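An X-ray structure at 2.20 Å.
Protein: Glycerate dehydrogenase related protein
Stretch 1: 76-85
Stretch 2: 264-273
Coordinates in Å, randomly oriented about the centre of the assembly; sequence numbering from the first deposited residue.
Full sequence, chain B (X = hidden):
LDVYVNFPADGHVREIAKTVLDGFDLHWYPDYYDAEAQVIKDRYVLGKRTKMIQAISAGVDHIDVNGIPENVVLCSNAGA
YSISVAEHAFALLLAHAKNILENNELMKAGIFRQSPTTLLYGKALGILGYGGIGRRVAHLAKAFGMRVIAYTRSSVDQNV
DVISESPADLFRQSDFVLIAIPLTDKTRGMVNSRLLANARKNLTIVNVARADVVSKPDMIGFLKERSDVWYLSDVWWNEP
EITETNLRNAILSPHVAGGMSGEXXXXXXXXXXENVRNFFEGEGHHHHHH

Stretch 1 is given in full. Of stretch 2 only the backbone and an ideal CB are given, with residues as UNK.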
# COMPACT_ATOMS: atom_id res chain seq x y z
N SER B 76 4.07 -15.36 -22.29
CA SER B 76 2.81 -14.64 -22.24
C SER B 76 3.02 -13.41 -21.37
O SER B 76 4.11 -13.18 -20.86
CB SER B 76 1.68 -15.53 -21.71
OG SER B 76 1.91 -15.94 -20.39
N ASN B 77 1.97 -12.63 -21.18
CA ASN B 77 2.07 -11.38 -20.42
C ASN B 77 0.94 -11.20 -19.40
O ASN B 77 -0.05 -10.53 -19.69
CB ASN B 77 2.10 -10.24 -21.44
CG ASN B 77 2.25 -8.89 -20.81
OD1 ASN B 77 3.07 -8.69 -19.91
ND2 ASN B 77 1.49 -7.92 -21.31
N ALA B 78 1.10 -11.79 -18.22
CA ALA B 78 0.09 -11.74 -17.16
C ALA B 78 0.42 -10.91 -15.92
O ALA B 78 -0.35 -10.86 -14.97
CB ALA B 78 -0.28 -13.17 -16.72
N GLY B 79 1.57 -10.24 -15.93
CA GLY B 79 1.94 -9.43 -14.79
C GLY B 79 0.97 -8.35 -14.34
O GLY B 79 0.80 -8.17 -13.14
N ALA B 80 0.35 -7.65 -15.29
CA ALA B 80 -0.58 -6.56 -14.98
C ALA B 80 -1.72 -6.99 -14.09
O ALA B 80 -2.16 -6.28 -13.19
CB ALA B 80 -1.13 -5.95 -16.27
N TYR B 81 -2.19 -8.20 -14.32
CA TYR B 81 -3.29 -8.73 -13.54
C TYR B 81 -2.97 -8.92 -12.06
O TYR B 81 -3.71 -8.46 -11.22
CB TYR B 81 -3.78 -10.04 -14.15
CG TYR B 81 -4.96 -10.61 -13.44
CD1 TYR B 81 -6.25 -10.13 -13.67
CD2 TYR B 81 -4.80 -11.62 -12.50
CE1 TYR B 81 -7.35 -10.65 -12.99
CE2 TYR B 81 -5.89 -12.16 -11.81
CZ TYR B 81 -7.17 -11.67 -12.06
OH TYR B 81 -8.25 -12.21 -11.41
N SER B 82 -1.87 -9.60 -11.74
CA SER B 82 -1.52 -9.79 -10.34
C SER B 82 -1.13 -8.45 -9.69
O SER B 82 -1.42 -8.22 -8.52
CB SER B 82 -0.42 -10.86 -10.17
OG SER B 82 0.45 -10.91 -11.27
N ILE B 83 -0.49 -7.57 -10.46
CA ILE B 83 -0.11 -6.25 -9.96
C ILE B 83 -1.38 -5.53 -9.51
O ILE B 83 -1.47 -5.02 -8.40
CB ILE B 83 0.57 -5.41 -11.07
CG1 ILE B 83 2.01 -5.88 -11.25
CG2 ILE B 83 0.44 -3.91 -10.76
CD1 ILE B 83 2.73 -5.26 -12.42
N SER B 84 -2.35 -5.52 -10.41
CA SER B 84 -3.64 -4.88 -10.16
C SER B 84 -4.34 -5.51 -8.98
O SER B 84 -4.86 -4.81 -8.14
CB SER B 84 -4.51 -4.98 -11.40
OG SER B 84 -5.75 -4.34 -11.20
N VAL B 85 -4.36 -6.84 -8.92
CA VAL B 85 -5.04 -7.52 -7.82
C VAL B 85 -4.39 -7.28 -6.46
O VAL B 85 -5.09 -7.11 -5.46
CB VAL B 85 -5.17 -9.06 -8.07
CG1 VAL B 85 -5.79 -9.72 -6.84
CG2 VAL B 85 -6.00 -9.33 -9.31
N UNK B 264 -7.97 -3.85 -21.08
CA UNK B 264 -6.56 -3.91 -21.38
C UNK B 264 -5.98 -2.71 -20.67
O UNK B 264 -6.28 -1.57 -21.00
CB UNK B 264 -6.27 -3.91 -22.88
N UNK B 265 -5.16 -2.99 -19.68
CA UNK B 265 -4.51 -1.95 -18.93
C UNK B 265 -3.36 -1.49 -19.81
O UNK B 265 -2.66 -2.30 -20.42
CB UNK B 265 -4.04 -2.43 -17.55
N UNK B 266 -3.20 -0.17 -19.91
CA UNK B 266 -2.16 0.47 -20.73
C UNK B 266 -0.78 0.02 -20.38
O UNK B 266 0.16 0.23 -21.12
CB UNK B 266 -2.23 1.99 -20.59
N UNK B 267 -0.68 -0.56 -19.20
CA UNK B 267 0.57 -1.01 -18.68
C UNK B 267 1.00 -2.39 -19.21
O UNK B 267 2.18 -2.72 -19.20
CB UNK B 267 0.49 -1.04 -17.15
N UNK B 268 0.02 -3.17 -19.67
CA UNK B 268 0.27 -4.51 -20.21
C UNK B 268 1.26 -4.50 -21.36
O UNK B 268 2.22 -5.26 -21.37
CB UNK B 268 -1.04 -5.14 -20.68
N UNK B 269 1.06 -3.59 -22.32
CA UNK B 269 1.94 -3.52 -23.47
C UNK B 269 3.39 -3.23 -23.09
O UNK B 269 4.31 -3.80 -23.68
CB UNK B 269 1.44 -2.45 -24.44
N UNK B 270 3.61 -2.40 -22.09
CA UNK B 270 4.98 -2.10 -21.66
C UNK B 270 5.64 -3.30 -21.01
O UNK B 270 6.80 -3.58 -21.26
CB UNK B 270 4.99 -0.92 -20.69
N UNK B 271 4.89 -4.00 -20.17
CA UNK B 271 5.41 -5.20 -19.51
C UNK B 271 5.77 -6.25 -20.56
O UNK B 271 6.75 -6.98 -20.39
CB UNK B 271 4.39 -5.76 -18.52
N UNK B 272 5.00 -6.30 -21.64
CA UNK B 272 5.26 -7.25 -22.72
C UNK B 272 6.63 -6.97 -23.33
O UNK B 272 7.45 -7.88 -23.45
CB UNK B 272 4.17 -7.17 -23.79
N UNK B 273 6.91 -5.72 -23.69
CA UNK B 273 8.21 -5.40 -24.28
C UNK B 273 9.34 -5.59 -23.30
O UNK B 273 10.44 -6.01 -23.66
CB UNK B 273 8.22 -3.96 -24.80

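The contact joins two helices and the loop residues just before them; the helix axes approach to 9.5 Å, with 128° between their N-to-C directions. The closest CA pairs, Asn 77 with 272 and Ala 80 with 268, both at 5.7 Å, fix the register.

Position 264 has extended backbone angles (-112/114), and nothing of stretch 1 lies within 5.5 Å of its ideal CB. The visible atoms therefore set no preference; the deposited residue is Ile 264, which makes no contact here.

At position 265, also extended (-78/135), CA-to-CB points toward stretch 1, and the ideal CB lies 4.7 Å from Ala 80 CB. Beyond it runs a strip of the Ala 80 methyl and carbonyl and the Ser 84 CB, which a long, flexible chain such as methionine could follow; leucine would reach less far. The residue is Met 265, present as selenomethionine. Its m, t, p conformation brings SE to 4.4 Å from Ala 80 CB and carries CE to 4.0 Å from Ser 84 CB.

Position 266 has no part of stretch 1 within 5.5 Å of its ideal CB, so polar or charged residues fit as well as any. It is Asp 266, out of reach.

Position 267 points sideways, its ideal CB 5.2 Å from Ala 80 CB. A small residue would leave that methyl untouched, whereas a branched aliphatic one could reach back to it. Ile 267 does so, with CG2 4.0 Å from Ala 80 CB, although its chi1 of -119° lies between wells.

Position 268 is tightly placed: its sideways ideal CB is 3.8 Å from Asn 77 ND2 and 4.5 Å from Ala 80 CB. Glycine, alanine or serine would suit. Here the backbone also matters, because Asn 77 ND2 donates a hydrogen bond to the carbonyl O of 268 at 2.8 Å, with an N-H...O angle of 143°. That same oxygen accepts the helical bond from the N of 272, at 3.0 Å. The residue is Ala 268, whose methyl packs beside Ala 80 CB.

Positions 269 and 270 have no atom of stretch 1 near their ideal CB; 269 points away and 270 sideways, leaving the choice open. They are Ile 269 and Gln 270, the latter with its end leading away.

Position 271 points toward stretch 1, its ideal CB 3.5 Å from Asn 77 OD1. Away from that oxygen, along the helix, lie Gly 79, Ala 80 and Ile 83, an apolar patch favouring leucine, methionine or isoleucine. Leu 271 (m, t) directs CD1 into it, 4.0 Å from Ala 80 CB and 4.2 Å from Ile 83 CD1.

Position 272 points sideways, with its ideal CB only 3.7 Å from Asn 77 ND2, so a small residue is the simplest fit. It is Ala 272, its methyl lying against the amide.

Nothing of stretch 1 lies within 5.5 Å of the ideal CB at position 273, so stretch 1 sets no preference; it is Phe 273, out of reach.

Stretch 2, residues 264-273: IMDIAIQLAF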
# COMPACT_ATOMS: atom_id res chain seq x y z
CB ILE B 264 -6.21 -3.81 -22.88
CG1 ILE B 264 -6.53 -5.11 -23.61
CG2 ILE B 264 -4.69 -3.52 -23.02
CD1 ILE B 264 -8.01 -5.45 -23.71
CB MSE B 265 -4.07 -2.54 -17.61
CG MSE B 265 -5.27 -2.97 -16.77
SE MSE B 265 -4.83 -3.78 -15.22
CE MSE B 265 -4.02 -2.45 -14.41
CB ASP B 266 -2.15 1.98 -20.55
CG ASP B 266 -3.46 2.61 -20.90
OD1 ASP B 266 -4.24 1.97 -21.63
OD2 ASP B 266 -3.69 3.76 -20.45
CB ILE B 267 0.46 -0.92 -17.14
CG1 ILE B 267 1.53 0.05 -16.62
CG2 ILE B 267 0.39 -2.30 -16.51
CD1 ILE B 267 2.91 -0.10 -17.25
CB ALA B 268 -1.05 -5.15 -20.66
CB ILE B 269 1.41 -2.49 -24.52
CG1 ILE B 269 2.16 -2.68 -25.85
CG2 ILE B 269 1.46 -1.07 -23.98
CD1 ILE B 269 1.87 -4.04 -26.51
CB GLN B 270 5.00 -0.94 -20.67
CG GLN B 270 6.39 -0.44 -20.38
CD GLN B 270 6.36 0.84 -19.57
OE1 GLN B 270 5.53 1.72 -19.81
NE2 GLN B 270 7.28 0.95 -18.62
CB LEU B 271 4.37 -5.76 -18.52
CG LEU B 271 4.06 -4.86 -17.30
CD1 LEU B 271 2.76 -5.33 -16.64
CD2 LEU B 271 5.24 -4.87 -16.33
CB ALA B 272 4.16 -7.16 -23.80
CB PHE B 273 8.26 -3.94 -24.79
CG PHE B 273 7.38 -3.68 -25.97
CD1 PHE B 273 7.36 -4.53 -27.06
CD2 PHE B 273 6.55 -2.58 -26.00
CE1 PHE B 273 6.53 -4.29 -28.14
CE2 PHE B 273 5.73 -2.34 -27.08
CZ PHE B 273 5.72 -3.20 -28.15
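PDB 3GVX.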